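Local coordinates for protein UL37 (Suid herpesvirus 1, PDB 4K70) that is an inner tegument protein that probably helps control the trafficking of viral particles, and binds calcium ions, at residues Asp102-Ala105 with Ala106-Ala110; Ala65-Leu68 with Ala69-Ala73; Ala464-Glu467 with Ala468-Trp472; Glu450-Ala453 with Ala454-Ala458. All coordinates share one frame; numbering follows the deposited sequence.

Interaction 1. Residues Asp102-Ala105 with Ala106-Ala110. With NA (sodium ion), chain L.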
loop_
_atom_site.group_PDB
_atom_site.type_symbol
_atom_site.label_atom_id
_atom_site.label_comp_id
_atom_site.label_asym_id
_atom_site.label_seq_id
_atom_site.Cartn_x
_atom_site.Cartn_y
_atom_site.Cartn_z
ATOM N N ASP A 102 13.145 -33.029 -15.466
ATOM C CA ASP A 102 14.611 -33.059 -15.510
ATOM C C ASP A 102 15.241 -32.634 -14.210
ATOM O O ASP A 102 16.377 -33.015 -13.909
ATOM C CB ASP A 102 15.196 -32.206 -16.646
ATOM C CG ASP A 102 16.713 -32.418 -16.814
ATOM O OD1 ASP A 102 17.167 -33.586 -16.790
ATOM O OD2 ASP A 102 17.459 -31.424 -16.946
ATOM N N THR A 103 14.515 -31.821 -13.446
ATOM C CA THR A 103 15.020 -31.338 -12.182
ATOM C C THR A 103 15.111 -32.495 -11.196
ATOM O O THR A 103 16.115 -32.659 -10.503
ATOM C CB THR A 103 14.101 -30.233 -11.609
ATOM O OG1 THR A 103 14.091 -29.117 -12.508
ATOM C CG2 THR A 103 14.589 -29.783 -10.242
ATOM N N THR A 104 14.042 -33.284 -11.132
ATOM C CA THR A 104 14.012 -34.479 -10.297
ATOM C C THR A 104 15.069 -35.487 -10.756
ATOM O O THR A 104 15.816 -36.027 -9.938
ATOM C CB THR A 104 12.630 -35.150 -10.357
ATOM O OG1 THR A 104 11.640 -34.238 -9.864
ATOM C CG2 THR A 104 12.610 -36.452 -9.521
ATOM N N ALA A 105 15.136 -35.720 -12.066
ATOM C CA ALA A 105 16.071 -36.693 -12.624
ATOM C C ALA A 105 17.512 -36.317 -12.286
ATOM O O ALA A 105 18.314 -37.174 -11.911
ATOM C CB ALA A 105 15.874 -36.829 -14.139
ATOM N N ALA A 106 17.830 -35.030 -12.368
ATOM C CA ALA A 106 19.194 -34.583 -12.093
ATOM C C ALA A 106 19.552 -34.676 -10.616
ATOM O O ALA A 106 20.647 -35.123 -10.256
ATOM C CB ALA A 106 19.416 -33.168 -12.607
ATOM N N LEU A 107 18.639 -34.235 -9.758
ATOM C CA LEU A 107 18.862 -34.307 -8.324
ATOM C C LEU A 107 18.942 -35.761 -7.847
ATOM O O LEU A 107 19.786 -36.102 -7.024
ATOM C CB LEU A 107 17.767 -33.543 -7.566
ATOM C CG LEU A 107 17.844 -32.013 -7.668
ATOM C CD1 LEU A 107 16.539 -31.359 -7.205
ATOM C CD2 LEU A 107 19.031 -31.468 -6.883
ATOM N N THR A 108 18.067 -36.609 -8.376
ATOM C CA THR A 108 18.016 -38.017 -7.981
ATOM C C THR A 108 19.305 -38.742 -8.364
ATOM O O THR A 108 19.929 -39.414 -7.538
ATOM C CB THR A 108 16.816 -38.745 -8.623
ATOM O OG1 THR A 108 15.598 -38.133 -8.186
ATOM C CG2 THR A 108 16.794 -40.223 -8.210
ATOM N N GLU A 109 19.693 -38.581 -9.622
ATOM C CA GLU A 109 20.907 -39.169 -10.170
ATOM C C GLU A 109 22.150 -38.697 -9.415
ATOM O O GLU A 109 23.096 -39.459 -9.225
ATOM C CB GLU A 109 21.005 -38.830 -11.661
ATOM C CG GLU A 109 22.364 -39.053 -12.278
ATOM C CD GLU A 109 22.429 -38.588 -13.721
ATOM O OE1 GLU A 109 22.323 -37.363 -13.963
ATOM O OE2 GLU A 109 22.590 -39.451 -14.609
ATOM N N ALA A 110 22.139 -37.447 -8.963
ATOM C CA ALA A 110 23.229 -36.941 -8.133
ATOM C C ALA A 110 23.083 -37.435 -6.696
ATOM O O ALA A 110 23.941 -37.175 -5.850
ATOM C CB ALA A 110 23.272 -35.417 -8.166
HETATM NA NA NA L . 22.191 -41.769 -14.779
#
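Helix 101-109 ends in a turn where T104 and T108 meet on one flank and T103 and L107 on another. The hydroxyl of T108 folds back on the helix it belongs to: OG1, set beside its own backbone N and anti to the carbonyl carbon (chi1 -61°), bonds to T104 O at 2.7 Å. The hydroxyl stands above that carbonyl plane, 44° out of it. The same oxygen takes the routine amide bond from T108 N at 2.8 Å, so two donors grip it. Threonine suits this exposed flank, since its polar branch can be satisfied by its own helix. The CG2 methyl of T104 lies alongside, 3.7 Å from T108 OG1. This side-chain-to-backbone bond, from a threonine to the carbonyl four residues earlier, is a familiar feature of alpha-helices. On the inward flank T103 and L107 run side by side, CG2 touching CD1 at 3.9 Å, with T103 and L107 both packed on P120; the T103 hydroxyl is bonded to V98 and W46. The amide of E109 bonds to A105 O at 3.0 Å. Beyond CG the E109 chain is extended, and its carboxylate is shared: OE2 binds a sodium ion at 2.4 Å, while OE1 forms a salt bridge to R51 of helix 39-60. R51 also pairs with D102, which probably offsets the two like charges of this helix.

Interaction 2. Residues Ala65-Leu68 with Ala69-Ala73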
loop_
_atom_site.group_PDB
_atom_site.type_symbol
_atom_site.label_atom_id
_atom_site.label_comp_id
_atom_site.label_asym_id
_atom_site.label_seq_id
_atom_site.Cartn_x
_atom_site.Cartn_y
_atom_site.Cartn_z
ATOM N N ALA A 65 28.028 -27.396 -2.691
ATOM C CA ALA A 65 27.377 -27.925 -3.887
ATOM C C ALA A 65 26.045 -28.591 -3.571
ATOM O O ALA A 65 25.092 -28.491 -4.345
ATOM C CB ALA A 65 28.293 -28.914 -4.609
ATOM N N ALA A 66 25.990 -29.284 -2.436
ATOM C CA ALA A 66 24.779 -29.981 -2.032
ATOM C C ALA A 66 23.681 -28.959 -1.770
ATOM O O ALA A 66 22.562 -29.082 -2.280
ATOM C CB ALA A 66 25.043 -30.805 -0.784
ATOM N N VAL A 67 24.023 -27.957 -0.967
ATOM C CA VAL A 67 23.111 -26.871 -0.606
ATOM C C VAL A 67 22.623 -26.105 -1.831
ATOM O O VAL A 67 21.417 -25.862 -1.994
ATOM C CB VAL A 67 23.786 -25.887 0.372
ATOM C CG1 VAL A 67 22.955 -24.611 0.530
ATOM C CG2 VAL A 67 24.012 -26.558 1.720
ATOM N N LEU A 68 23.562 -25.734 -2.694
ATOM C CA LEU A 68 23.219 -25.037 -3.926
ATOM C C LEU A 68 22.184 -25.833 -4.718
ATOM O O LEU A 68 21.092 -25.336 -4.994
ATOM C CB LEU A 68 24.466 -24.786 -4.776
ATOM C CG LEU A 68 24.260 -24.166 -6.164
ATOM C CD1 LEU A 68 23.744 -22.729 -6.052
ATOM C CD2 LEU A 68 25.551 -24.212 -6.962
ATOM N N ALA A 69 22.522 -27.071 -5.073
ATOM C CA ALA A 69 21.657 -27.882 -5.925
ATOM C C ALA A 69 20.284 -28.102 -5.316
ATOM O O ALA A 69 19.263 -27.962 -5.996
ATOM C CB ALA A 69 22.311 -29.214 -6.218
ATOM N N GLU A 70 20.263 -28.469 -4.037
ATOM C CA GLU A 70 19.011 -28.756 -3.347
ATOM C C GLU A 70 18.127 -27.514 -3.101
ATOM O O GLU A 70 16.892 -27.624 -3.066
ATOM C CB GLU A 70 19.286 -29.495 -2.031
ATOM C CG GLU A 70 19.614 -30.981 -2.227
ATOM C CD GLU A 70 19.728 -31.758 -0.910
ATOM O OE1 GLU A 70 20.188 -31.184 0.098
ATOM O OE2 GLU A 70 19.356 -32.954 -0.897
ATOM N N ASN A 71 18.750 -26.347 -2.937
ATOM C CA ASN A 71 17.998 -25.112 -2.665
ATOM C C ASN A 71 18.036 -24.042 -3.766
ATOM O O ASN A 71 17.638 -22.884 -3.548
ATOM C CB ASN A 71 18.456 -24.514 -1.341
ATOM C CG ASN A 71 18.331 -25.492 -0.196
ATOM O OD1 ASN A 71 17.280 -25.599 0.439
ATOM N ND2 ASN A 71 19.406 -26.228 0.067
ATOM N N LEU A 72 18.483 -24.443 -4.952
ATOM C CA LEU A 72 18.593 -23.548 -6.092
ATOM C C LEU A 72 17.261 -22.904 -6.455
ATOM O O LEU A 72 17.214 -21.737 -6.835
ATOM C CB LEU A 72 19.158 -24.304 -7.304
ATOM C CG LEU A 72 19.624 -23.406 -8.442
ATOM C CD1 LEU A 72 20.851 -22.628 -7.998
ATOM C CD2 LEU A 72 19.913 -24.237 -9.679
ATOM N N ALA A 73 16.179 -23.662 -6.359
ATOM C CA ALA A 73 14.875 -23.098 -6.693
ATOM C C ALA A 73 14.581 -21.836 -5.851
ATOM O O ALA A 73 14.213 -20.788 -6.382
ATOM C CB ALA A 73 13.786 -24.136 -6.527
#
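The flat amide of N71 meets V67 in its own plane, through ND2, with V67 O only 8° out of it. This bond is 2.9 Å long, and ND2 arrives on a lone pair of V67 O, in the carbonyl plane. Setting CG beside the backbone N (chi1 -56°) turns the amide back along the helix to reach it. N71 N bonds to the same oxygen at 2.9 Å, so V67 O is gripped twice by one residue. The other flat group, the carboxylate of E70, forms a salt bridge with R113 from OE2 and another with R457 from OE1; two arginines would favour a charged glutamate in this buried place. L68 and L72 run alongside one another in the same direction, and their CD1 methyls press together at 3.5 Å, tighter than usual. Here the backbone departs from regular helix: N71 has phi -113°, L72 N lies close to L68 O but at a poor angle, and L68 O receives a weak bond from N71 N instead. The small A65 and A66 let helices 20-32, 39-60 and 438-458 approach, and A69 lies against L112 of a loop. An asparagine doubling the bond to the carbonyl four residues back, within a distorted turn, belongs here to helix 63-78, a buried member of an all-helical bundle.

Interaction 3. Residues Ala464-Glu467 with Ala468-Trp472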
loop_
_atom_site.group_PDB
_atom_site.type_symbol
_atom_site.label_atom_id
_atom_site.label_comp_id
_atom_site.label_asym_id
_atom_site.label_seq_id
_atom_site.Cartn_x
_atom_site.Cartn_y
_atom_site.Cartn_z
ATOM N N ALA A 464 31.567 -23.485 5.105
ATOM C CA ALA A 464 31.713 -22.166 4.509
ATOM C C ALA A 464 30.354 -21.724 3.976
ATOM O O ALA A 464 30.040 -20.536 3.951
ATOM C CB ALA A 464 32.734 -22.206 3.385
ATOM N N ALA A 465 29.558 -22.701 3.550
ATOM C CA ALA A 465 28.200 -22.458 3.084
ATOM C C ALA A 465 27.399 -21.739 4.160
ATOM O O ALA A 465 26.744 -20.740 3.889
ATOM C CB ALA A 465 27.533 -23.769 2.707
ATOM N N ARG A 466 27.474 -22.250 5.383
ATOM C CA ARG A 466 26.807 -21.633 6.520
ATOM C C ARG A 466 27.227 -20.177 6.713
ATOM O O ARG A 466 26.401 -19.313 6.996
ATOM C CB ARG A 466 27.082 -22.428 7.796
ATOM C CG ARG A 466 26.506 -21.788 9.045
ATOM C CD ARG A 466 26.581 -22.734 10.229
ATOM N NE ARG A 466 25.808 -23.956 10.011
ATOM C CZ ARG A 466 24.589 -24.171 10.496
ATOM N NH1 ARG A 466 23.993 -23.249 11.240
ATOM N NH2 ARG A 466 23.966 -25.315 10.250
ATOM N N GLU A 467 28.513 -19.903 6.553
ATOM C CA GLU A 467 29.019 -18.569 6.831
ATOM C C GLU A 467 28.646 -17.590 5.726
ATOM O O GLU A 467 28.329 -16.427 5.995
ATOM C CB GLU A 467 30.531 -18.604 7.016
ATOM C CG GLU A 467 31.066 -17.428 7.802
ATOM C CD GLU A 467 32.580 -17.380 7.822
ATOM O OE1 GLU A 467 33.220 -18.459 7.878
ATOM O OE2 GLU A 467 33.128 -16.257 7.778
ATOM N N ALA A 468 28.687 -18.059 4.480
ATOM C CA ALA A 468 28.306 -17.227 3.338
ATOM C C ALA A 468 26.823 -16.850 3.398
ATOM O O ALA A 468 26.468 -15.678 3.309
ATOM C CB ALA A 468 28.618 -17.939 2.041
ATOM N N LEU A 469 25.966 -17.855 3.556
ATOM C CA LEU A 469 24.523 -17.641 3.602
ATOM C C LEU A 469 24.095 -16.761 4.780
ATOM O O LEU A 469 23.239 -15.885 4.623
ATOM C CB LEU A 469 23.783 -18.985 3.596
ATOM C CG LEU A 469 23.889 -19.710 2.249
ATOM C CD1 LEU A 469 23.423 -21.171 2.319
ATOM C CD2 LEU A 469 23.115 -18.940 1.176
ATOM N N ASN A 470 24.696 -16.987 5.952
ATOM C CA ASN A 470 24.475 -16.128 7.125
ATOM C C ASN A 470 24.847 -14.678 6.856
ATOM O O ASN A 470 24.151 -13.758 7.280
ATOM C CB ASN A 470 25.277 -16.624 8.334
ATOM C CG ASN A 470 24.524 -17.646 9.154
ATOM O OD1 ASN A 470 23.294 -17.633 9.195
ATOM N ND2 ASN A 470 25.257 -18.536 9.822
ATOM N N THR A 471 25.963 -14.485 6.165
ATOM C CA THR A 471 26.425 -13.151 5.815
ATOM C C THR A 471 25.445 -12.474 4.863
ATOM O O THR A 471 25.144 -11.285 4.997
ATOM C CB THR A 471 27.819 -13.211 5.168
ATOM O OG1 THR A 471 28.760 -13.714 6.126
ATOM C CG2 THR A 471 28.261 -11.833 4.691
ATOM N N TRP A 472 24.945 -13.241 3.904
ATOM C CA TRP A 472 23.981 -12.728 2.945
ATOM C C TRP A 472 22.661 -12.341 3.612
ATOM O O TRP A 472 22.137 -11.252 3.397
ATOM C CB TRP A 472 23.725 -13.775 1.871
ATOM C CG TRP A 472 22.767 -13.316 0.843
ATOM C CD1 TRP A 472 22.926 -12.267 -0.015
ATOM C CD2 TRP A 472 21.492 -13.890 0.548
ATOM N NE1 TRP A 472 21.822 -12.148 -0.825
ATOM C CE2 TRP A 472 20.929 -13.132 -0.502
ATOM C CE3 TRP A 472 20.774 -14.970 1.065
ATOM C CZ2 TRP A 472 19.679 -13.424 -1.042
ATOM C CZ3 TRP A 472 19.538 -15.260 0.526
ATOM C CH2 TRP A 472 18.999 -14.485 -0.516
HETATM O O HOH W 1 24.639 -20.043 12.016
#
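R466 and N470, one turn apart, extend side by side in the same direction, with CG of R466 lying 3.6 Å from ND2 of N470. Their flat ends are not stacked: the guanidinium and amide planes are turned 65° apart. A water joins them, accepting from N470 ND2 at 2.7 Å and, weakly, from R466 NH1 at 3.4 Å, and it lies in the guanidinium plane at the edge. The arginine chain leaves with CG anti to the backbone N (chi1 176°) and bends at its third torsion, which carries NE to a salt bridge with E455. N470 N completes a backbone bond to R466 O. On the solvent flank E467 O is held by two donors of T471 that arrive from opposite faces of its plane, OG1 at 2.8 Å and N at 3.1 Å, a threonine satisfying its hydroxyl on its own helix. The buried flank carries A465, A468 and L469; CG of L469 lies 3.4 Å from the backbone A465 O, and the small alanines allow close approach. That flank of helix 464-481 packs on F31 and L28 of helix 20-32 and on V67 of helix 63-78, where W472 also meets W78 edge-to-face, while R466 and N470 lie against helix 438-458.

Interaction 4. Residues Glu450-Ala453 with Ala454-Ala458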
loop_
_atom_site.group_PDB
_atom_site.type_symbol
_atom_site.label_atom_id
_atom_site.label_comp_id
_atom_site.label_asym_id
_atom_site.label_seq_id
_atom_site.Cartn_x
_atom_site.Cartn_y
_atom_site.Cartn_z
ATOM N N GLU A 450 18.474 -26.644 6.178
ATOM C CA GLU A 450 18.946 -27.347 4.991
ATOM C C GLU A 450 20.469 -27.357 4.953
ATOM O O GLU A 450 21.081 -28.345 4.532
ATOM C CB GLU A 450 18.364 -26.732 3.714
ATOM C CG GLU A 450 16.852 -26.800 3.651
ATOM C CD GLU A 450 16.316 -28.212 3.836
ATOM O OE1 GLU A 450 17.125 -29.168 3.944
ATOM O OE2 GLU A 450 15.075 -28.370 3.866
ATOM N N VAL A 451 21.075 -26.261 5.401
ATOM C CA VAL A 451 22.524 -26.198 5.507
ATOM C C VAL A 451 23.018 -27.233 6.520
ATOM O O VAL A 451 23.975 -27.962 6.257
ATOM C CB VAL A 451 23.003 -24.805 5.909
ATOM C CG1 VAL A 451 24.498 -24.817 6.173
ATOM C CG2 VAL A 451 22.669 -23.798 4.812
ATOM N N ALA A 452 22.348 -27.310 7.665
ATOM C CA ALA A 452 22.714 -28.277 8.696
ATOM C C ALA A 452 22.521 -29.719 8.226
ATOM O O ALA A 452 23.261 -30.609 8.639
ATOM C CB ALA A 452 21.938 -28.022 9.973
ATOM N N ALA A 453 21.540 -29.953 7.358
ATOM C CA ALA A 453 21.334 -31.284 6.786
ATOM C C ALA A 453 22.477 -31.668 5.849
ATOM O O ALA A 453 22.949 -32.804 5.857
ATOM C CB ALA A 453 20.007 -31.358 6.050
ATOM N N ALA A 454 22.913 -30.716 5.035
ATOM C CA ALA A 454 24.018 -30.955 4.112
ATOM C C ALA A 454 25.327 -31.111 4.880
ATOM O O ALA A 454 26.214 -31.862 4.471
ATOM C CB ALA A 454 24.123 -29.817 3.109
ATOM N N GLU A 455 25.440 -30.387 5.991
ATOM C CA GLU A 455 26.616 -30.472 6.850
ATOM C C GLU A 455 26.752 -31.872 7.427
ATOM O O GLU A 455 27.851 -32.414 7.503
ATOM C CB GLU A 455 26.535 -29.442 7.978
ATOM C CG GLU A 455 26.950 -28.043 7.575
ATOM C CD GLU A 455 26.778 -27.039 8.702
ATOM O OE1 GLU A 455 26.089 -27.375 9.688
ATOM O OE2 GLU A 455 27.334 -25.918 8.605
ATOM N N ARG A 456 25.627 -32.458 7.820
ATOM C CA ARG A 456 25.629 -33.800 8.389
ATOM C C ARG A 456 25.939 -34.867 7.347
ATOM O O ARG A 456 26.750 -35.755 7.592
ATOM C CB ARG A 456 24.305 -34.095 9.088
ATOM C CG ARG A 456 24.259 -33.596 10.519
ATOM C CD ARG A 456 23.106 -32.632 10.731
ATOM N NE ARG A 456 21.868 -33.136 10.143
ATOM C CZ ARG A 456 20.723 -32.461 10.119
ATOM N NH1 ARG A 456 20.659 -31.250 10.653
ATOM N NH2 ARG A 456 19.646 -32.998 9.557
ATOM N N ARG A 457 25.293 -34.781 6.187
ATOM C CA ARG A 457 25.579 -35.704 5.096
ATOM C C ARG A 457 27.058 -35.643 4.729
ATOM O O ARG A 457 27.662 -36.656 4.382
ATOM C CB ARG A 457 24.709 -35.400 3.872
ATOM C CG ARG A 457 25.024 -36.267 2.655
ATOM C CD ARG A 457 24.053 -35.996 1.515
ATOM N NE ARG A 457 23.834 -34.563 1.357
ATOM C CZ ARG A 457 22.700 -34.021 0.926
ATOM N NH1 ARG A 457 21.670 -34.793 0.594
ATOM N NH2 ARG A 457 22.598 -32.702 0.832
ATOM N N ALA A 458 27.635 -34.450 4.830
ATOM C CA ALA A 458 29.046 -34.243 4.530
ATOM C C ALA A 458 29.930 -34.669 5.696
ATOM O O ALA A 458 31.131 -34.855 5.534
ATOM C CB ALA A 458 29.304 -32.782 4.177
HETATM O O HOH W 2 25.449 -29.786 11.110
#
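R456 curls back over A452 and A453, the turn before it on helix 438-458. Its CB starts 3.7 Å from both A452 O and A453 O, and CG remains near the former. Bends at the second and third torsions, the second unstaggered at 122°, then double the chain back. The 2.9 Å approach of CD to A452 O is doubtful. NE comes near the same oxygen at too poor an angle to bond. CZ lies over the backbone of the preceding turn, with A453 CA about 3.6 Å above the middle of the guanidinium face. At the tip, NH1 reaches A452 CB at 3.5 Å and NH2 reaches A453 CB at 3.9 Å. Alanine suits both positions because a bare methyl allows the flat cation to lie so close. A452 O takes its routine bond from R456 N at 3.1 Å, with a weak one from a water that also donates to E455 OE1 at 2.9 Å. E455 runs at a slant to V451, CG1 of the valine 3.9 Å from OE2. Placing CG of E455 beside the backbone N (chi1 -81°) brings the extended chain across V451, and OE2 goes on to bond the S463 hydroxyl. At the start of this turn E450 pairs with R113. Helix 438-458 packs against two others that also touch each other: A454 and R457 face helix 63-78, touching V67 and A66, while V451 and A452 face helix 464-481, where they meet L469 and R466.

The four contacts lie on four helices near one end of the N-terminal half of UL37, away from its calcium sites. Interaction 2 is the common neighbour. Its centre lies about 12 Å from that of interaction 1, where L107 CD2 packs on A69 O at 3.6 Å, and about 11 Å from that of interaction 4, joined by E70 OE1 to R457 NH2 at 2.9 Å; its V67 CG1 packs on L469 CD1 of interaction 3 at 3.9 Å. R113 pairs with both E70 and E450. Interactions 3 and 4, on consecutive helices, share R466 NE to E455 OE2 at 2.9 Å. Interaction 1, which binds a sodium ion, touches neither interaction 3 nor interaction 4; the nearest atoms are about 14 Å and 7 Å apart.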